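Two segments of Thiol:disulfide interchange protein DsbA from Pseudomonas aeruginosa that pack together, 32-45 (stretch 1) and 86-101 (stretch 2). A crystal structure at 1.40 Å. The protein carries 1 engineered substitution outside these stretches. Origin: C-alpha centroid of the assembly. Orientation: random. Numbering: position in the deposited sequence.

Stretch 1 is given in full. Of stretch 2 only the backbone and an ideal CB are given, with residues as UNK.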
ATOM      1  N   LEU A  32      -0.779   3.467   1.863  1.00  8.98           N
ATOM      2  CA  LEU A  32      -1.984   3.441   1.020  1.00  9.39           C
ATOM      3  C   LEU A  32      -1.629   4.074  -0.318  1.00  9.74           C
ATOM      4  O   LEU A  32      -1.000   5.144  -0.359  1.00  9.65           O
ATOM      5  CB  LEU A  32      -3.160   4.157   1.679  1.00 10.84           C
ATOM      6  CG  LEU A  32      -3.716   3.445   2.932  1.00 10.51           C
ATOM      7  CD1 LEU A  32      -3.141   4.095   4.149  1.00 13.74           C
ATOM      8  CD2 LEU A  32      -5.243   3.492   2.975  1.00 13.28           C
ATOM      9  N   PHE A  33      -2.003   3.391  -1.395  1.00  8.66           N
ATOM     10  CA  PHE A  33      -1.537   3.803  -2.717  1.00  9.68           C
ATOM     11  C   PHE A  33      -2.577   3.405  -3.764  1.00  9.08           C
ATOM     12  O   PHE A  33      -3.521   2.684  -3.492  1.00  9.74           O
ATOM     13  CB  PHE A  33      -0.183   3.143  -3.039  1.00  9.80           C
ATOM     14  CG  PHE A  33      -0.317   1.766  -3.574  1.00 10.03           C
ATOM     15  CD1 PHE A  33      -0.774   0.735  -2.766  1.00 12.46           C
ATOM     16  CD2 PHE A  33       0.001   1.480  -4.886  1.00 12.22           C
ATOM     17  CE1 PHE A  33      -0.937  -0.523  -3.276  1.00 14.04           C
ATOM     18  CE2 PHE A  33      -0.169   0.213  -5.391  1.00 14.74           C
ATOM     19  CZ  PHE A  33      -0.613  -0.783  -4.581  1.00 14.80           C
ATOM     20  N   TRP A  34      -2.366   3.881  -4.981  1.00  9.47           N
ATOM     21  CA  TRP A  34      -3.046   3.387  -6.162  1.00  9.08           C
ATOM     22  C   TRP A  34      -1.967   3.261  -7.234  1.00  8.38           C
ATOM     23  O   TRP A  34      -1.164   4.168  -7.428  1.00  9.67           O
ATOM     24  CB  TRP A  34      -4.174   4.358  -6.575  1.00  9.33           C
ATOM     25  CG  TRP A  34      -4.722   4.200  -7.956  1.00 10.15           C
ATOM     26  CD1 TRP A  34      -5.023   3.036  -8.605  1.00  9.79           C
ATOM     27  CD2 TRP A  34      -5.008   5.265  -8.877  1.00 10.68           C
ATOM     28  NE1 TRP A  34      -5.483   3.316  -9.870  1.00 10.61           N
ATOM     29  CE2 TRP A  34      -5.479   4.672 -10.062  1.00  9.48           C
ATOM     30  CE3 TRP A  34      -4.924   6.657  -8.808  1.00 10.66           C
ATOM     31  CZ2 TRP A  34      -5.855   5.416 -11.169  1.00 10.44           C
ATOM     32  CZ3 TRP A  34      -5.293   7.405  -9.926  1.00 11.14           C
ATOM     33  CH2 TRP A  34      -5.753   6.779 -11.084  1.00 11.94           C
ATOM     34  N   TYR A  35      -1.962   2.158  -7.961  1.00  9.16           N
ATOM     35  CA  TYR A  35      -0.989   1.974  -9.035  1.00  9.24           C
ATOM     36  C   TYR A  35      -0.988   3.112 -10.059  1.00  9.88           C
ATOM     37  O   TYR A  35       0.058   3.402 -10.645  1.00 10.99           O
ATOM     38  CB  TYR A  35      -1.239   0.681  -9.788  1.00 11.59           C
ATOM     39  CG  TYR A  35      -0.798  -0.623  -9.157  1.00 10.33           C
ATOM     40  CD1 TYR A  35       0.524  -0.857  -8.789  1.00 11.61           C
ATOM     41  CD2 TYR A  35      -1.679  -1.684  -9.065  1.00 10.15           C
ATOM     42  CE1 TYR A  35       0.922  -2.082  -8.285  1.00 11.05           C
ATOM     43  CE2 TYR A  35      -1.298  -2.902  -8.569  1.00 12.18           C
ATOM     44  CZ  TYR A  35       0.001  -3.113  -8.200  1.00 11.61           C
ATOM     45  OH  TYR A  35       0.320  -4.366  -7.732  1.00 13.51           O
ATOM     46  N   GLY A  36      -2.141   3.734 -10.308  1.00  9.60           N
ATOM     47  CA  GLY A  36      -2.254   4.778 -11.308  1.00 10.28           C
ATOM     48  C   GLY A  36      -1.928   6.186 -10.816  1.00 10.68           C
ATOM     49  O   GLY A  36      -1.990   7.127 -11.590  1.00 10.83           O
ATOM     50  N   CYS A  37      -1.587   6.307  -9.536  1.00  9.02           N
ATOM     51  CA  CYS A  37      -1.352   7.581  -8.883  1.00  9.85           C
ATOM     52  C   CYS A  37       0.058   8.071  -9.212  1.00 10.10           C
ATOM     53  O   CYS A  37       1.033   7.429  -8.855  1.00 10.26           O
ATOM     54  CB  CYS A  37      -1.592   7.382  -7.377  1.00 10.30           C
ATOM     55  SG  CYS A  37      -0.710   8.420  -6.207  1.00 11.06           S
ATOM     56  N   PRO A  38       0.174   9.215  -9.916  1.00 10.40           N
ATOM     57  CA  PRO A  38       1.531   9.627 -10.309  1.00  9.91           C
ATOM     58  C   PRO A  38       2.455   9.987  -9.126  1.00 10.50           C
ATOM     59  O   PRO A  38       3.656   9.735  -9.229  1.00 10.78           O
ATOM     60  CB  PRO A  38       1.304  10.838 -11.217  1.00 13.06           C
ATOM     61  CG  PRO A  38      -0.106  10.957 -11.419  1.00 16.32           C
ATOM     62  CD  PRO A  38      -0.866  10.031 -10.548  1.00  9.58           C
ATOM     63  N   HIS A  39       1.920  10.571  -8.047  1.00  9.95           N
ATOM     64  CA  HIS A  39       2.777  10.839  -6.896  1.00  9.73           C
ATOM     65  C   HIS A  39       3.256   9.528  -6.280  1.00 10.33           C
ATOM     66  O   HIS A  39       4.367   9.462  -5.742  1.00 12.18           O
ATOM     67  CB  HIS A  39       2.064  11.649  -5.824  1.00 11.24           C
ATOM     68  CG  HIS A  39       1.749  13.058  -6.213  1.00 13.81           C
ATOM     69  ND1 HIS A  39       1.442  14.029  -5.280  1.00 14.56           N
ATOM     70  CD2 HIS A  39       1.656  13.661  -7.421  1.00 12.76           C
ATOM     71  CE1 HIS A  39       1.191  15.169  -5.893  1.00 13.88           C
ATOM     72  NE2 HIS A  39       1.314  14.976  -7.197  1.00 13.58           N
ATOM     73  N   CYS A  40       2.414   8.499  -6.327  1.00 10.25           N
ATOM     74  CA  CYS A  40       2.771   7.194  -5.795  1.00  9.88           C
ATOM     75  C   CYS A  40       3.924   6.622  -6.612  1.00 10.28           C
ATOM     76  O   CYS A  40       4.929   6.142  -6.065  1.00 10.79           O
ATOM     77  CB  CYS A  40       1.567   6.263  -5.847  1.00 10.17           C
ATOM     78  SG  CYS A  40       0.083   6.886  -4.921  1.00 12.30           S
ATOM     79  N   TYR A  41       3.808   6.692  -7.935  1.00 10.24           N
ATOM     80  CA  TYR A  41       4.887   6.268  -8.822  1.00 10.41           C
ATOM     81  C   TYR A  41       6.180   7.011  -8.493  1.00 11.34           C
ATOM     82  O   TYR A  41       7.243   6.396  -8.373  1.00 12.69           O
ATOM     83  CB  TYR A  41       4.473   6.479 -10.289  1.00 11.69           C
ATOM     84  CG  TYR A  41       5.513   6.103 -11.321  1.00 13.83           C
ATOM     85  CD1 TYR A  41       5.949   4.810 -11.459  1.00 13.75           C
ATOM     86  CD2 TYR A  41       6.022   7.049 -12.182  1.00 17.17           C
ATOM     87  CE1 TYR A  41       6.888   4.463 -12.405  1.00 16.78           C
ATOM     88  CE2 TYR A  41       6.962   6.720 -13.132  1.00 19.93           C
ATOM     89  CZ  TYR A  41       7.381   5.422 -13.242  1.00 18.39           C
ATOM     90  OH  TYR A  41       8.330   5.074 -14.177  1.00 23.38           O
ATOM     91  N   ALA A  42       6.082   8.326  -8.322  1.00 11.45           N
ATOM     92  CA  ALA A  42       7.275   9.127  -8.097  1.00 11.39           C
ATOM     93  C   ALA A  42       7.926   8.851  -6.737  1.00 11.13           C
ATOM     94  O   ALA A  42       9.120   9.091  -6.574  1.00 13.74           O
ATOM     95  CB  ALA A  42       6.941  10.588  -8.221  1.00 12.63           C
ATOM     96  N   PHE A  43       7.144   8.379  -5.771  1.00 10.52           N
ATOM     97  CA  PHE A  43       7.644   8.035  -4.436  1.00 10.81           C
ATOM     98  C   PHE A  43       8.344   6.691  -4.400  1.00 11.03           C
ATOM     99  O   PHE A  43       9.160   6.440  -3.500  1.00 11.93           O
ATOM    100  CB  PHE A  43       6.454   8.033  -3.476  1.00 11.28           C
ATOM    101  CG  PHE A  43       6.791   7.966  -1.996  1.00 11.63           C
ATOM    102  CD1 PHE A  43       7.867   8.645  -1.451  1.00 13.13           C
ATOM    103  CD2 PHE A  43       5.929   7.291  -1.153  1.00 11.32           C
ATOM    104  CE1 PHE A  43       8.113   8.592  -0.071  1.00 14.87           C
ATOM    105  CE2 PHE A  43       6.163   7.244   0.216  1.00 13.53           C
ATOM    106  CZ  PHE A  43       7.252   7.907   0.755  1.00 13.71           C
ATOM    107  N   GLU A  44       8.065   5.814  -5.362  1.00 11.01           N
ATOM    108  CA  GLU A  44       8.630   4.464  -5.337  1.00 12.68           C
ATOM    109  C   GLU A  44      10.148   4.398  -5.162  1.00 12.84           C
ATOM    110  O   GLU A  44      10.627   3.586  -4.363  1.00 13.65           O
ATOM    111  CB  GLU A  44       8.198   3.674  -6.573  1.00 13.23           C
ATOM    112  CG  GLU A  44       6.737   3.279  -6.527  1.00 11.27           C
ATOM    113  CD  GLU A  44       6.467   2.152  -5.561  1.00 11.89           C
ATOM    114  OE1 GLU A  44       6.864   1.021  -5.877  1.00 13.67           O
ATOM    115  OE2 GLU A  44       5.898   2.398  -4.479  1.00 14.82           O
ATOM    116  N   PRO A  45      10.917   5.210  -5.890  1.00 12.44           N
ATOM    117  CA  PRO A  45      12.377   5.089  -5.717  1.00 14.05           C
ATOM    118  C   PRO A  45      12.862   5.459  -4.311  1.00 14.03           C
ATOM    119  O   PRO A  45      13.990   5.112  -3.924  1.00 16.41           O
ATOM    120  CB  PRO A  45      12.953   6.052  -6.764  1.00 15.03           C
ATOM    121  CG  PRO A  45      11.835   6.308  -7.712  1.00 16.31           C
ATOM    122  CD  PRO A  45      10.552   6.119  -6.988  1.00 13.17           C
ATOM    123  N   UNK A  86       2.840 -13.236  -5.894  1.00 14.96           N
ATOM    124  CA  UNK A  86       3.705 -12.721  -6.955  1.00 16.05           C
ATOM    125  C   UNK A  86       3.767 -11.194  -7.043  1.00 15.24           C
ATOM    126  O   UNK A  86       4.439 -10.665  -7.930  1.00 16.33           O
ATOM    127  CB  UNK A  86       3.232 -13.276  -8.300  1.00 16.05           C
ATOM    128  N   UNK A  87       3.092 -10.466  -6.159  1.00 14.57           N
ATOM    129  CA  UNK A  87       3.051  -9.013  -6.332  1.00 13.46           C
ATOM    130  C   UNK A  87       4.436  -8.417  -6.282  1.00 17.24           C
ATOM    131  O   UNK A  87       4.744  -7.541  -7.087  1.00 15.14           O
ATOM    132  CB  UNK A  87       2.169  -8.366  -5.262  1.00 13.46           C
ATOM    133  N   UNK A  88       5.266  -8.866  -5.347  1.00 15.87           N
ATOM    134  CA  UNK A  88       6.587  -8.285  -5.178  1.00 16.51           C
ATOM    135  C   UNK A  88       7.381  -8.432  -6.460  1.00 19.80           C
ATOM    136  O   UNK A  88       8.118  -7.519  -6.839  1.00 20.80           O
ATOM    137  CB  UNK A  88       7.326  -8.939  -4.009  1.00 16.51           C
ATOM    138  N   UNK A  89       7.190  -9.558  -7.143  1.00 18.70           N
ATOM    139  CA  UNK A  89       7.975  -9.881  -8.329  1.00 22.17           C
ATOM    140  C   UNK A  89       7.597  -9.052  -9.561  1.00 18.68           C
ATOM    141  O   UNK A  89       8.442  -8.808 -10.418  1.00 21.40           O
ATOM    142  CB  UNK A  89       7.817 -11.368  -8.651  1.00 22.17           C
ATOM    143  N   UNK A  90       6.345  -8.617  -9.639  1.00 14.46           N
ATOM    144  CA  UNK A  90       5.847  -7.856 -10.789  1.00 15.10           C
ATOM    145  C   UNK A  90       5.496  -6.403 -10.432  1.00 13.75           C
ATOM    146  O   UNK A  90       5.037  -5.647 -11.284  1.00 14.15           O
ATOM    147  CB  UNK A  90       4.615  -8.552 -11.372  1.00 15.10           C
ATOM    148  N   UNK A  91       5.763  -6.020  -9.187  1.00 14.62           N
ATOM    149  CA  UNK A  91       5.368  -4.702  -8.676  1.00 14.35           C
ATOM    150  C   UNK A  91       5.906  -3.544  -9.525  1.00 12.20           C
ATOM    151  O   UNK A  91       5.131  -2.684  -9.977  1.00 12.89           O
ATOM    152  CB  UNK A  91       5.854  -4.543  -7.234  1.00 14.35           C
ATOM    153  N   UNK A  92       7.208  -3.503  -9.760  1.00 13.86           N
ATOM    154  CA  UNK A  92       7.813  -2.420 -10.529  1.00 15.63           C
ATOM    155  C   UNK A  92       7.249  -2.446 -11.948  1.00 15.21           C
ATOM    156  O   UNK A  92       6.970  -1.396 -12.533  1.00 14.71           O
ATOM    157  CB  UNK A  92       9.338  -2.541 -10.545  1.00 15.63           C
ATOM    158  N   UNK A  93       7.083  -3.637 -12.510  1.00 13.92           N
ATOM    159  CA  UNK A  93       6.579  -3.761 -13.873  1.00 14.96           C
ATOM    160  C   UNK A  93       5.166  -3.206 -14.037  1.00 13.36           C
ATOM    161  O   UNK A  93       4.855  -2.628 -15.082  1.00 13.99           O
ATOM    162  CB  UNK A  93       6.604  -5.230 -14.300  1.00 14.96           C
ATOM    163  N   UNK A  94       4.322  -3.379 -13.029  1.00 11.91           N
ATOM    164  CA  UNK A  94       2.961  -2.859 -13.110  1.00 12.51           C
ATOM    165  C   UNK A  94       3.007  -1.339 -13.103  1.00 11.88           C
ATOM    166  O   UNK A  94       2.388  -0.694 -13.941  1.00 12.07           O
ATOM    167  CB  UNK A  94       2.102  -3.381 -11.957  1.00 12.51           C
ATOM    168  N   UNK A  95       3.768  -0.757 -12.188  1.00 12.14           N
ATOM    169  CA  UNK A  95       3.941   0.687 -12.182  1.00 13.19           C
ATOM    170  C   UNK A  95       4.491   1.179 -13.522  1.00 12.70           C
ATOM    171  O   UNK A  95       4.038   2.217 -14.042  1.00 13.82           O
ATOM    172  CB  UNK A  95       4.871   1.104 -11.041  1.00 13.19           C
ATOM    173  N   UNK A  96       5.483   0.490 -14.080  1.00 13.40           N
ATOM    174  CA  UNK A  96       6.100   0.952 -15.310  1.00 14.62           C
ATOM    175  C   UNK A  96       5.111   0.828 -16.484  1.00 14.08           C
ATOM    176  O   UNK A  96       5.062   1.707 -17.358  1.00 15.88           O
ATOM    177  CB  UNK A  96       7.377   0.159 -15.593  1.00 14.62           C
ATOM    178  N   UNK A  97       4.324  -0.241 -16.495  1.00 14.04           N
ATOM    179  CA  UNK A  97       3.342  -0.432 -17.576  1.00 15.66           C
ATOM    180  C   UNK A  97       2.351   0.739 -17.622  1.00 14.30           C
ATOM    181  O   UNK A  97       2.037   1.274 -18.677  1.00 15.30           O
ATOM    182  CB  UNK A  97       2.589  -1.751 -17.388  1.00 15.66           C
ATOM    183  N   UNK A  98       1.878   1.121 -16.450  1.00 12.68           N
ATOM    184  CA  UNK A  98       0.850   2.152 -16.350  1.00 13.04           C
ATOM    185  C   UNK A  98       1.411   3.534 -16.625  1.00 13.12           C
ATOM    186  O   UNK A  98       0.803   4.309 -17.339  1.00 14.58           O
ATOM    187  CB  UNK A  98       0.201   2.122 -14.965  1.00 13.04           C
ATOM    188  N   UNK A  99       2.602   3.834 -16.123  1.00 12.11           N
ATOM    189  CA  UNK A  99       3.121   5.192 -16.190  1.00 13.05           C
ATOM    190  C   UNK A  99       4.089   5.448 -17.321  1.00 14.98           C
ATOM    191  O   UNK A  99       4.243   6.566 -17.734  1.00 18.23           O
ATOM    192  CB  UNK A  99       3.809   5.536 -14.867  1.00 13.05           C
ATOM    193  N   UNK A 100       4.755   4.420 -17.814  1.00 16.32           N
ATOM    194  CA  UNK A 100       5.683   4.626 -18.917  1.00 17.07           C
ATOM    195  C   UNK A 100       5.167   4.022 -20.219  1.00 19.41           C
ATOM    196  O   UNK A 100       5.380   4.604 -21.289  1.00 24.53           O
ATOM    197  CB  UNK A 100       7.048   4.028 -18.571  1.00 17.07           C
ATOM    198  N   UNK A 101       4.500   2.874 -20.143  1.00 18.37           N
ATOM    199  CA  UNK A 101       4.101   2.155 -21.356  1.00 22.86           C
ATOM    200  C   UNK A 101       2.662   2.449 -21.790  1.00 28.47           C
ATOM    201  O   UNK A 101       2.176   1.866 -22.750  1.00 31.67           O
ATOM    202  CB  UNK A 101       4.265   0.650 -21.136  1.00 22.86           C
TER

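Position 86 lies just before the helix, with nothing of stretch 1 near its CB. Many residues would suit; it is Val86, at the N-cap position.

Position 87 points toward stretch 1, and its ideal CB is 5.1 Å from Tyr35 OH. A side chain with an acceptor could reach that hydroxyl; Asp, Glu, Asn or Gln are candidates. It is Glu87. Tyr35 OH donates to Glu87 OE2 at 2.7 Å.

Positions 88 and 89 are out of reach; they are His88 and Asp89. Position 90 points sideways and meets nothing; it is Val90.

Position 91 also points sideways, but the carboxylate of Glu44 lies ahead. A long donor would suit: His, Lys, Arg or Gln. It is His91, chi1 t. Its NE2 donates to Glu44 OE1 (2.6 Å) and its ND1 to Glu87 OE2 (2.6 Å), so the ring links two carboxylates.

Position 92 points away, so a polar residue is plausible. It is Asn92. One water donates to both Asn92 OD1 (2.8 Å) and Glu44 OE1 (2.7 Å).

Position 94 points toward the Tyr35 ring, with its CB 4.1 Å from Tyr35 CE1. A small or branched apolar residue would suit. It is Val94, whose CG1 sits over one ring face, 3.6 Å from Tyr35 CD1.

Position 95 points sideways, its ideal CB 3.9 Å from Tyr41 CD1. Within reach lies a space bordered by Phe33, Tyr35, Cys40, Tyr41 and Glu44, suited to Leu, Met or Phe. It is Phe95. Its ring has Glu44 CG over one face and the edge of Tyr35 against the opposite face.

Position 96 points away, but Tyr41 OH is 5.2 Å from its CB. A flexible acceptor could bend back. It is Glu96; Tyr41 OH donates to Glu96 OE1 at 2.7 Å. Positions 93 and 97 are out of reach; they are Ala93 and Ala97.

Position 98 points toward Tyr35 and Gly36, and an aliphatic residue would suit. It is Ile98: CD1 lies 3.7 Å from Tyr35 CB, and CG2 4.0 Å from Gly36 CA.

Position 99 points toward stretch 1, its CB 3.8 Å from Tyr41 CE2. Farther on, the carbonyl of Tyr35 offers an acceptor, so a flat donor such as His or Trp would suit. It is His99. It stacks offset on Tyr41, planes at 6°, and NE2 donates to Tyr35 O (2.7 Å).

Position 100 points sideways; its ideal CB is 4.7 Å from Tyr41 OH. A long side chain would suit. It is Lys100, whose CE comes 3.2 Å from Tyr41 OH. Position 101 is out of reach; it is Glu101.

Stretch 2 (86-101) VEHDVHNAVFEAIHKE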
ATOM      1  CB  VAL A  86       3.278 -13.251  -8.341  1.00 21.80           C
ATOM      2  CG1 VAL A  86       3.303 -14.769  -8.348  1.00 29.74           C
ATOM      3  CG2 VAL A  86       1.910 -12.720  -8.721  1.00 22.45           C
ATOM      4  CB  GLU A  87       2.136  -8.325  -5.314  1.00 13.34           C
ATOM      5  CG  GLU A  87       1.626  -6.948  -5.760  1.00 13.81           C
ATOM      6  CD  GLU A  87       2.598  -5.816  -5.494  1.00 14.39           C
ATOM      7  OE1 GLU A  87       3.464  -5.939  -4.613  1.00 16.79           O
ATOM      8  OE2 GLU A  87       2.448  -4.771  -6.186  1.00 13.46           O
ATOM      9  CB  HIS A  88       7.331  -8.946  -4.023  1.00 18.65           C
ATOM     10  CG  HIS A  88       8.740  -8.473  -3.855  1.00 26.21           C
ATOM     11  ND1 HIS A  88       9.079  -7.404  -3.054  1.00 33.28           N
ATOM     12  CD2 HIS A  88       9.901  -8.947  -4.364  1.00 31.97           C
ATOM     13  CE1 HIS A  88      10.389  -7.232  -3.088  1.00 30.49           C
ATOM     14  NE2 HIS A  88      10.912  -8.160  -3.869  1.00 35.32           N
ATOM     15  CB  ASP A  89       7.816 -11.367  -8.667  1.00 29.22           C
ATOM     16  CG  ASP A  89       8.151 -12.280  -7.494  1.00 45.82           C
ATOM     17  OD1 ASP A  89       9.227 -12.106  -6.876  1.00 39.61           O
ATOM     18  OD2 ASP A  89       7.327 -13.172  -7.193  1.00 51.08           O
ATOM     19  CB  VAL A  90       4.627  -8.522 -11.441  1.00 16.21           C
ATOM     20  CG1 VAL A  90       4.926  -9.975 -11.831  1.00 19.59           C
ATOM     21  CG2 VAL A  90       3.405  -8.463 -10.525  1.00 15.03           C
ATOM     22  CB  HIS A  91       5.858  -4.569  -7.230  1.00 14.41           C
ATOM     23  CG  HIS A  91       5.560  -3.242  -6.608  1.00 13.56           C
ATOM     24  ND1 HIS A  91       4.329  -2.920  -6.088  1.00 13.25           N
ATOM     25  CD2 HIS A  91       6.352  -2.166  -6.402  1.00 16.23           C
ATOM     26  CE1 HIS A  91       4.368  -1.686  -5.611  1.00 11.94           C
ATOM     27  NE2 HIS A  91       5.582  -1.211  -5.788  1.00 14.87           N
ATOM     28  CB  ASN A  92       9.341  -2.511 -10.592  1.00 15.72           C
ATOM     29  CG  ASN A  92      10.014  -2.369  -9.228  1.00 23.06           C
ATOM     30  OD1 ASN A  92       9.425  -1.887  -8.270  1.00 20.71           O
ATOM     31  ND2 ASN A  92      11.264  -2.799  -9.147  1.00 25.98           N
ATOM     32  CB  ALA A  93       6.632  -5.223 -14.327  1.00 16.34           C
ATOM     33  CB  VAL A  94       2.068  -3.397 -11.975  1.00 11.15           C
ATOM     34  CG1 VAL A  94       0.735  -2.668 -11.935  1.00 11.66           C
ATOM     35  CG2 VAL A  94       1.845  -4.902 -12.133  1.00 14.59           C
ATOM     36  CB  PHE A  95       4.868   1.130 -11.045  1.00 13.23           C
ATOM     37  CG  PHE A  95       4.150   1.564  -9.789  1.00 12.10           C
ATOM     38  CD1 PHE A  95       3.355   2.700  -9.787  1.00 14.61           C
ATOM     39  CD2 PHE A  95       4.296   0.861  -8.600  1.00 12.54           C
ATOM     40  CE1 PHE A  95       2.711   3.122  -8.650  1.00 12.27           C
ATOM     41  CE2 PHE A  95       3.646   1.287  -7.458  1.00 13.40           C
ATOM     42  CZ  PHE A  95       2.869   2.411  -7.477  1.00 12.67           C
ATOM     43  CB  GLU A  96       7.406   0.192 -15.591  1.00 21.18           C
ATOM     44  CG  GLU A  96       8.388   0.953 -16.471  1.00 29.51           C
ATOM     45  CD  GLU A  96       9.115   2.113 -15.756  1.00 38.28           C
ATOM     46  OE1 GLU A  96       8.810   2.450 -14.577  1.00 28.12           O
ATOM     47  OE2 GLU A  96      10.010   2.702 -16.395  1.00 48.62           O
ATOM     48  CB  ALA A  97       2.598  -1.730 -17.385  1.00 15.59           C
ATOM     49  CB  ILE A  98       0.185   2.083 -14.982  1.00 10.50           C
ATOM     50  CG1 ILE A  98      -0.680   0.826 -14.901  1.00 11.92           C
ATOM     51  CG2 ILE A  98      -0.658   3.332 -14.700  1.00 12.95           C
ATOM     52  CD1 ILE A  98      -1.171   0.459 -13.500  1.00 12.09           C
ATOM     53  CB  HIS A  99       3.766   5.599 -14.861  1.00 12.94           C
ATOM     54  CG  HIS A  99       2.782   5.668 -13.751  1.00 12.67           C
ATOM     55  ND1 HIS A  99       2.055   6.810 -13.473  1.00 12.94           N
ATOM     56  CD2 HIS A  99       2.351   4.725 -12.889  1.00 10.51           C
ATOM     57  CE1 HIS A  99       1.233   6.563 -12.471  1.00 11.53           C
ATOM     58  NE2 HIS A  99       1.388   5.308 -12.097  1.00 11.47           N
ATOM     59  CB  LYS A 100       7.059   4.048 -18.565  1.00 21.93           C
ATOM     60  CG  LYS A 100       7.782   4.819 -17.465  1.00 29.09           C
ATOM     61  CD  LYS A 100       7.824   6.320 -17.731  0.46 30.14           C
ATOM     62  CE  LYS A 100       8.617   7.058 -16.656  0.83 34.86           C
ATOM     63  NZ  LYS A 100       8.012   8.372 -16.311  0.24 34.87           N
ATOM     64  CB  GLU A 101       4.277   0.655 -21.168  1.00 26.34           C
ATOM     65  CG  GLU A 101       5.678   0.214 -20.748  1.00 25.98           C
ATOM     66  CD  GLU A 101       5.696  -1.245 -20.288  1.00 35.05           C
ATOM     67  OE1 GLU A 101       4.797  -2.012 -20.692  1.00 39.06           O
ATOM     68  OE2 GLU A 101       6.595  -1.619 -19.511  1.00 38.60           O
TER
HETATM   69  O   HOH W   1       8.106   0.530  -8.233  1.00 21.69           O
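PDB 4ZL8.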